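Long-range contact in aminoglycoside phosphotransferase (Mycobacterium smegmatis, PDB 6EF6), which phosphorylates (S)-1-amino-2-propanol as the kinase of the aminoacetone utilization microcompartment: residues Val40-Asn54 and Leu58-Arg72. Numbering follows the deposited sequence.
Sequences VSDNASLRLLNLSEN and LVEDGEHQSILRVHR. With BEZ (benzoic acid), chain B; JFN ((2R)-1-methoxypropan-2-amine), chain C.
Ser45 and Arg47 pair through their backbones with Glu60 and Leu58, and two hydrogen bonds in each pair zip strand 45-48 antiparallel onto strand 55-61. Ser45 suits this edge strand: chi1 of 60° sets OG between its own N and carbonyl carbon, which lets it reach Glu60 O at 3.1 Å, and that carbonyl therefore takes two bonds, from Ser45 N and Ser45 OG. Farther out, Asp61 receives Ser41 N on OD2 at 3.0 Å, from above the carboxylate plane, at the type I turn Ser41-Ala44.

Leu46 and Val59 share one face of this hairpin. Beta-branched Val59 has a methyl for each side: CG1 meets Ala44 CB at 3.7 Å and Val40 CG2, while CG2 lies beside Leu46 CD2. Just past the strand, Leu49 CD2 packs against Leu58 CB (3.9 Å).

At the far end Asn54 fits because its amide both accepts and donates: OD1 takes a nearly straight bond from Arg72 N (2.9 Å, 172°) and another from a water that also touches His71 ND1, while ND2 gives to Asp254 OD2. Arg72, extended from CG to NE, sets one guanidinium face against the Glu53 carboxylate, a charge-only salt bridge in which the position of OE2 is doubtful. Ser52 OG takes Asn54 N in an ST turn, shaping the loop beside the bound benzoic acid, whose O1 accepts a hydrogen bond from Arg69 NH1 at 2.9 Å; a salt bridge to Glu84 engages NH2.

The hairpin edges the five-stranded antiparallel sheet of a kinase-like N-terminal lobe: strand 64-70 pairs antiparallel with strand 124-130 on its other side, and helix 28-35 packs on Val40, Leu46, Leu68 and Val70.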
loop_
_atom_site.group_PDB
_atom_site.type_symbol
_atom_site.label_atom_id
_atom_site.label_comp_id
_atom_site.label_asym_id
_atom_site.label_seq_id
_atom_site.Cartn_x
_atom_site.Cartn_y
_atom_site.Cartn_z
ATOM N N VAL A 40 0.678 -18.205 -22.286
ATOM C CA VAL A 40 -0.772 -18.200 -22.333
ATOM C C VAL A 40 -1.238 -17.661 -23.684
ATOM O O VAL A 40 -0.643 -16.734 -24.250
ATOM C CB VAL A 40 -1.314 -17.371 -21.158
ATOM C CG1 VAL A 40 -0.820 -15.942 -21.260
ATOM C CG2 VAL A 40 -2.828 -17.450 -21.130
ATOM N N SER A 41 -2.315 -18.246 -24.203
ATOM C CA SER A 41 -2.817 -17.885 -25.527
ATOM C C SER A 41 -2.988 -16.373 -25.663
ATOM O O SER A 41 -3.417 -15.684 -24.730
ATOM C CB SER A 41 -4.151 -18.586 -25.778
ATOM O OG SER A 41 -4.828 -18.002 -26.864
ATOM N N ASP A 42 -2.641 -15.861 -26.847
ATOM C CA ASP A 42 -2.798 -14.442 -27.143
ATOM C C ASP A 42 -4.268 -14.032 -27.176
ATOM O O ASP A 42 -4.576 -12.843 -27.016
ATOM C CB ASP A 42 -2.175 -14.117 -28.507
ATOM C CG ASP A 42 -0.677 -14.396 -28.579
ATOM O OD1 ASP A 42 -0.026 -14.682 -27.551
ATOM O OD2 ASP A 42 -0.145 -14.324 -29.703
ATOM N N ASN A 43 -5.178 -14.985 -27.363
ATOM C CA ASN A 43 -6.613 -14.720 -27.331
ATOM C C ASN A 43 -7.256 -15.087 -25.995
ATOM O O ASN A 43 -8.481 -15.251 -25.929
ATOM C CB ASN A 43 -7.297 -15.433 -28.494
ATOM C CG ASN A 43 -7.223 -14.629 -29.775
ATOM O OD1 ASN A 43 -6.506 -14.992 -30.710
ATOM N ND2 ASN A 43 -7.955 -13.512 -29.818
ATOM N N ALA A 44 -6.461 -15.201 -24.934
ATOM C CA ALA A 44 -6.986 -15.469 -23.601
ATOM C C ALA A 44 -7.954 -14.363 -23.211
ATOM O O ALA A 44 -7.836 -13.218 -23.657
ATOM C CB ALA A 44 -5.854 -15.515 -22.574
ATOM N N SER A 45 -8.928 -14.710 -22.384
ATOM C CA SER A 45 -9.846 -13.697 -21.900
ATOM C C SER A 45 -9.173 -12.886 -20.801
ATOM O O SER A 45 -8.316 -13.386 -20.063
ATOM C CB SER A 45 -11.134 -14.327 -21.371
ATOM O OG SER A 45 -10.873 -15.212 -20.307
ATOM N N LEU A 46 -9.554 -11.616 -20.725
ATOM C CA LEU A 46 -9.068 -10.690 -19.713
ATOM C C LEU A 46 -10.251 -10.094 -18.968
ATOM O O LEU A 46 -11.223 -9.660 -19.587
ATOM C CB LEU A 46 -8.284 -9.554 -20.361
ATOM C CG LEU A 46 -6.995 -9.964 -21.074
ATOM C CD1 LEU A 46 -6.470 -8.784 -21.905
ATOM C CD2 LEU A 46 -5.954 -10.415 -20.056
ATOM N N ARG A 47 -10.162 -10.075 -17.647
ATOM C CA ARG A 47 -11.191 -9.523 -16.766
ATOM C C ARG A 47 -10.498 -8.514 -15.865
ATOM O O ARG A 47 -9.580 -8.878 -15.113
ATOM C CB ARG A 47 -11.789 -10.639 -15.906
ATOM C CG ARG A 47 -12.721 -10.194 -14.789
ATOM C CD ARG A 47 -14.043 -9.749 -15.350
ATOM N NE ARG A 47 -14.628 -10.799 -16.163
ATOM C CZ ARG A 47 -15.592 -10.608 -17.056
ATOM N NH1 ARG A 47 -16.087 -9.389 -17.255
ATOM N NH2 ARG A 47 -16.045 -11.638 -17.759
ATOM N N LEU A 48 -10.920 -7.257 -15.924
ATOM C CA LEU A 48 -10.329 -6.242 -15.046
ATOM C C LEU A 48 -10.719 -6.486 -13.590
ATOM O O LEU A 48 -11.904 -6.562 -13.259
ATOM C CB LEU A 48 -10.790 -4.842 -15.462
ATOM C CG LEU A 48 -10.133 -3.712 -14.646
ATOM C CD1 LEU A 48 -8.611 -3.690 -14.873
ATOM C CD2 LEU A 48 -10.793 -2.350 -14.971
ATOM N N LEU A 49 -9.720 -6.581 -12.710
ATOM C CA LEU A 49 -9.944 -6.821 -11.288
ATOM C C LEU A 49 -9.950 -5.505 -10.509
ATOM O O LEU A 49 -9.353 -4.506 -10.918
ATOM C CB LEU A 49 -8.859 -7.762 -10.737
ATOM C CG LEU A 49 -8.814 -9.147 -11.395
ATOM C CD1 LEU A 49 -7.746 -10.009 -10.731
ATOM C CD2 LEU A 49 -10.185 -9.845 -11.348
ATOM N N ASN A 50 -10.636 -5.509 -9.370
ATOM C CA ASN A 50 -10.774 -4.298 -8.554
ATOM C C ASN A 50 -9.673 -4.240 -7.491
ATOM O O ASN A 50 -9.917 -4.120 -6.292
ATOM C CB ASN A 50 -12.165 -4.215 -7.947
ATOM C CG ASN A 50 -13.220 -3.953 -8.985
ATOM O OD1 ASN A 50 -12.895 -3.575 -10.106
ATOM N ND2 ASN A 50 -14.470 -4.164 -8.632
ATOM N N LEU A 51 -8.455 -4.302 -7.974
ATOM C CA LEU A 51 -7.271 -4.352 -7.132
ATOM C C LEU A 51 -6.261 -3.390 -7.727
ATOM O O LEU A 51 -6.166 -3.264 -8.951
ATOM C CB LEU A 51 -6.666 -5.755 -7.145
ATOM C CG LEU A 51 -7.506 -7.019 -6.891
ATOM C CD1 LEU A 51 -6.795 -8.244 -7.391
ATOM C CD2 LEU A 51 -7.829 -7.164 -5.452
ATOM N N SER A 52 -5.533 -2.694 -6.858
ATOM C CA SER A 52 -4.375 -1.887 -7.238
ATOM C C SER A 52 -4.734 -0.579 -7.928
ATOM O O SER A 52 -5.763 -0.498 -8.576
ATOM C CB SER A 52 -3.428 -2.699 -8.131
ATOM O OG SER A 52 -2.456 -1.865 -8.722
ATOM N N GLU A 53 -3.864 0.429 -7.846
ATOM C CA GLU A 53 -3.985 1.601 -8.711
ATOM C C GLU A 53 -3.553 1.307 -10.147
ATOM O O GLU A 53 -3.878 2.078 -11.057
ATOM C CB GLU A 53 -3.103 2.732 -8.183
ATOM C CG GLU A 53 -3.774 3.718 -7.263
ATOM C CD GLU A 53 -3.161 5.108 -7.390
ATOM O OE1 GLU A 53 -3.437 5.796 -8.398
ATOM O OE2 GLU A 53 -2.387 5.503 -6.490
ATOM N N ASN A 54 -2.800 0.239 -10.363
ATOM C CA ASN A 54 -2.472 -0.225 -11.700
ATOM C C ASN A 54 -3.637 -1.065 -12.214
ATOM O O ASN A 54 -4.462 -1.568 -11.439
ATOM C CB ASN A 54 -1.187 -1.070 -11.643
ATOM C CG ASN A 54 -0.020 -0.305 -11.027
ATOM O OD1 ASN A 54 0.383 0.736 -11.522
ATOM N ND2 ASN A 54 0.478 -0.786 -9.905
ATOM N N LEU A 58 -7.436 -10.589 -14.543
ATOM C CA LEU A 58 -7.485 -12.043 -14.473
ATOM C C LEU A 58 -7.406 -12.580 -15.888
ATOM O O LEU A 58 -8.248 -12.243 -16.727
ATOM C CB LEU A 58 -8.785 -12.487 -13.814
ATOM C CG LEU A 58 -9.038 -14.002 -13.856
ATOM C CD1 LEU A 58 -7.905 -14.729 -13.115
ATOM C CD2 LEU A 58 -10.389 -14.345 -13.244
ATOM N N VAL A 59 -6.401 -13.410 -16.155
ATOM C CA VAL A 59 -6.190 -14.010 -17.473
ATOM C C VAL A 59 -6.724 -15.434 -17.432
ATOM O O VAL A 59 -6.293 -16.236 -16.593
ATOM C CB VAL A 59 -4.689 -14.042 -17.820
ATOM C CG1 VAL A 59 -4.463 -14.681 -19.200
ATOM C CG2 VAL A 59 -4.073 -12.664 -17.766
ATOM N N GLU A 60 -7.615 -15.780 -18.358
ATOM C CA GLU A 60 -8.224 -17.107 -18.372
ATOM C C GLU A 60 -8.065 -17.728 -19.749
ATOM O O GLU A 60 -8.500 -17.149 -20.746
ATOM C CB GLU A 60 -9.698 -17.050 -17.970
ATOM C CG GLU A 60 -9.875 -16.486 -16.568
ATOM C CD GLU A 60 -11.320 -16.426 -16.113
ATOM O OE1 GLU A 60 -11.727 -17.323 -15.342
ATOM O OE2 GLU A 60 -12.045 -15.487 -16.515
ATOM N N ASP A 61 -7.436 -18.898 -19.792
ATOM C CA ASP A 61 -7.123 -19.596 -21.038
ATOM C C ASP A 61 -7.537 -21.042 -20.794
ATOM O O ASP A 61 -6.752 -21.841 -20.278
ATOM C CB ASP A 61 -5.630 -19.444 -21.317
ATOM C CG ASP A 61 -5.166 -20.231 -22.533
ATOM O OD1 ASP A 61 -6.022 -20.756 -23.270
ATOM O OD2 ASP A 61 -3.931 -20.325 -22.732
ATOM N N GLY A 62 -8.778 -21.372 -21.142
ATOM C CA GLY A 62 -9.333 -22.657 -20.768
ATOM C C GLY A 62 -9.280 -22.841 -19.265
ATOM O O GLY A 62 -9.907 -22.081 -18.523
ATOM N N GLU A 63 -8.500 -23.821 -18.800
ATOM C CA GLU A 63 -8.363 -24.063 -17.366
ATOM C C GLU A 63 -7.390 -23.099 -16.707
ATOM O O GLU A 63 -7.513 -22.823 -15.509
ATOM C CB GLU A 63 -7.867 -25.490 -17.119
ATOM C CG GLU A 63 -8.882 -26.584 -17.470
ATOM C CD GLU A 63 -8.350 -28.001 -17.216
ATOM O OE1 GLU A 63 -7.144 -28.153 -16.935
ATOM O OE2 GLU A 63 -9.140 -28.964 -17.288
ATOM N N HIS A 64 -6.415 -22.588 -17.455
ATOM C CA HIS A 64 -5.352 -21.789 -16.862
ATOM C C HIS A 64 -5.884 -20.439 -16.388
ATOM O O HIS A 64 -6.633 -19.773 -17.106
ATOM C CB HIS A 64 -4.252 -21.579 -17.899
ATOM C CG HIS A 64 -3.155 -20.676 -17.444
ATOM N ND1 HIS A 64 -2.221 -21.054 -16.502
ATOM C CD2 HIS A 64 -2.847 -19.404 -17.792
ATOM C CE1 HIS A 64 -1.383 -20.055 -16.294
ATOM N NE2 HIS A 64 -1.737 -19.044 -17.067
ATOM N N GLN A 65 -5.518 -20.053 -15.167
ATOM C CA GLN A 65 -5.754 -18.714 -14.643
ATOM C C GLN A 65 -4.428 -18.101 -14.234
ATOM O O GLN A 65 -3.551 -18.802 -13.728
ATOM C CB GLN A 65 -6.650 -18.747 -13.408
ATOM C CG GLN A 65 -8.099 -19.084 -13.698
ATOM C CD GLN A 65 -8.953 -19.037 -12.443
ATOM O OE1 GLN A 65 -8.567 -19.564 -11.406
ATOM N NE2 GLN A 65 -10.107 -18.403 -12.532
ATOM N N SER A 66 -4.281 -16.798 -14.474
ATOM C CA SER A 66 -3.131 -16.039 -13.987
ATOM C C SER A 66 -3.508 -14.564 -13.928
ATOM O O SER A 66 -4.636 -14.188 -14.237
ATOM C CB SER A 66 -1.871 -16.323 -14.820
ATOM O OG SER A 66 -2.069 -16.034 -16.198
ATOM N N ILE A 67 -2.576 -13.740 -13.453
ATOM C CA ILE A 67 -2.837 -12.329 -13.195
ATOM C C ILE A 67 -1.824 -11.458 -13.923
ATOM O O ILE A 67 -0.606 -11.646 -13.783
ATOM C CB ILE A 67 -2.846 -12.026 -11.688
ATOM C CG1 ILE A 67 -4.055 -12.739 -11.062
ATOM C CG2 ILE A 67 -2.914 -10.536 -11.470
ATOM C CD1 ILE A 67 -4.020 -12.784 -9.564
ATOM N N LEU A 68 -2.314 -10.485 -14.681
ATOM C CA LEU A 68 -1.437 -9.579 -15.413
ATOM C C LEU A 68 -1.565 -8.165 -14.843
ATOM O O LEU A 68 -2.670 -7.608 -14.806
ATOM C CB LEU A 68 -1.802 -9.604 -16.900
ATOM C CG LEU A 68 -0.824 -8.947 -17.843
ATOM C CD1 LEU A 68 0.460 -9.728 -17.931
ATOM C CD2 LEU A 68 -1.475 -8.864 -19.237
ATOM N N ARG A 69 -0.458 -7.582 -14.394
ATOM C CA ARG A 69 -0.436 -6.229 -13.845
ATOM C C ARG A 69 0.180 -5.254 -14.853
ATOM O O ARG A 69 1.367 -5.375 -15.190
ATOM C CB ARG A 69 0.383 -6.215 -12.553
ATOM C CG ARG A 69 0.514 -4.852 -11.899
ATOM C CD ARG A 69 1.280 -4.977 -10.581
ATOM N NE ARG A 69 2.700 -5.136 -10.804
ATOM C CZ ARG A 69 3.592 -5.248 -9.817
ATOM N NH1 ARG A 69 3.197 -5.313 -8.539
ATOM N NH2 ARG A 69 4.868 -5.271 -10.122
ATOM N N VAL A 70 -0.598 -4.276 -15.311
ATOM C CA VAL A 70 -0.113 -3.245 -16.233
ATOM C C VAL A 70 0.196 -1.987 -15.417
ATOM O O VAL A 70 -0.706 -1.352 -14.867
ATOM C CB VAL A 70 -1.133 -2.951 -17.340
ATOM C CG1 VAL A 70 -0.635 -1.815 -18.261
ATOM C CG2 VAL A 70 -1.410 -4.194 -18.184
ATOM N N HIS A 71 1.467 -1.598 -15.341
ATOM C CA HIS A 71 1.857 -0.482 -14.486
ATOM C C HIS A 71 1.407 0.837 -15.081
ATOM O O HIS A 71 1.515 1.076 -16.290
ATOM C CB HIS A 71 3.372 -0.471 -14.315
ATOM C CG HIS A 71 3.870 -1.535 -13.401
ATOM N ND1 HIS A 71 4.137 -1.292 -12.076
ATOM C CD2 HIS A 71 4.130 -2.846 -13.604
ATOM C CE1 HIS A 71 4.529 -2.419 -11.501
ATOM N NE2 HIS A 71 4.557 -3.372 -12.413
ATOM N N ARG A 72 0.876 1.701 -14.229
ATOM C CA ARG A 72 0.504 3.001 -14.718
ATOM C C ARG A 72 1.741 3.777 -15.171
ATOM O O ARG A 72 2.883 3.441 -14.849
ATOM C CB ARG A 72 -0.340 3.755 -13.700
ATOM C CG ARG A 72 0.344 4.052 -12.424
ATOM C CD ARG A 72 -0.669 4.730 -11.528
ATOM N NE ARG A 72 -0.077 5.257 -10.311
ATOM C CZ ARG A 72 0.139 4.536 -9.218
ATOM N NH1 ARG A 72 0.673 5.107 -8.150
ATOM N NH2 ARG A 72 -0.185 3.250 -9.191
HETATM C C BEZ B . -0.365 -6.638 -7.829
HETATM O O1 BEZ B . 0.807 -6.526 -7.469
HETATM O O2 BEZ B . -0.991 -5.619 -8.237
HETATM C C1 BEZ B . -1.002 -7.985 -7.761
HETATM C C2 BEZ B . -2.378 -8.108 -7.751
HETATM C C3 BEZ B . -2.951 -9.373 -7.691
HETATM C C4 BEZ B . -2.144 -10.501 -7.625
HETATM C C5 BEZ B . -0.758 -10.370 -7.637
HETATM C C6 BEZ B . -0.196 -9.111 -7.694
HETATM C C07 JFN C . -6.996 3.825 -4.062
HETATM C C08 JFN C . -3.625 5.057 -3.145
HETATM C C09 JFN C . -4.954 4.315 -3.104
HETATM C C15 JFN C . -2.722 4.517 -2.048
HETATM N N04 JFN C . -2.936 4.794 -4.388
HETATM O O02 JFN C . -5.959 4.770 -3.948
HETATM O O HOH W 1 3.178 1.280 -11.068
#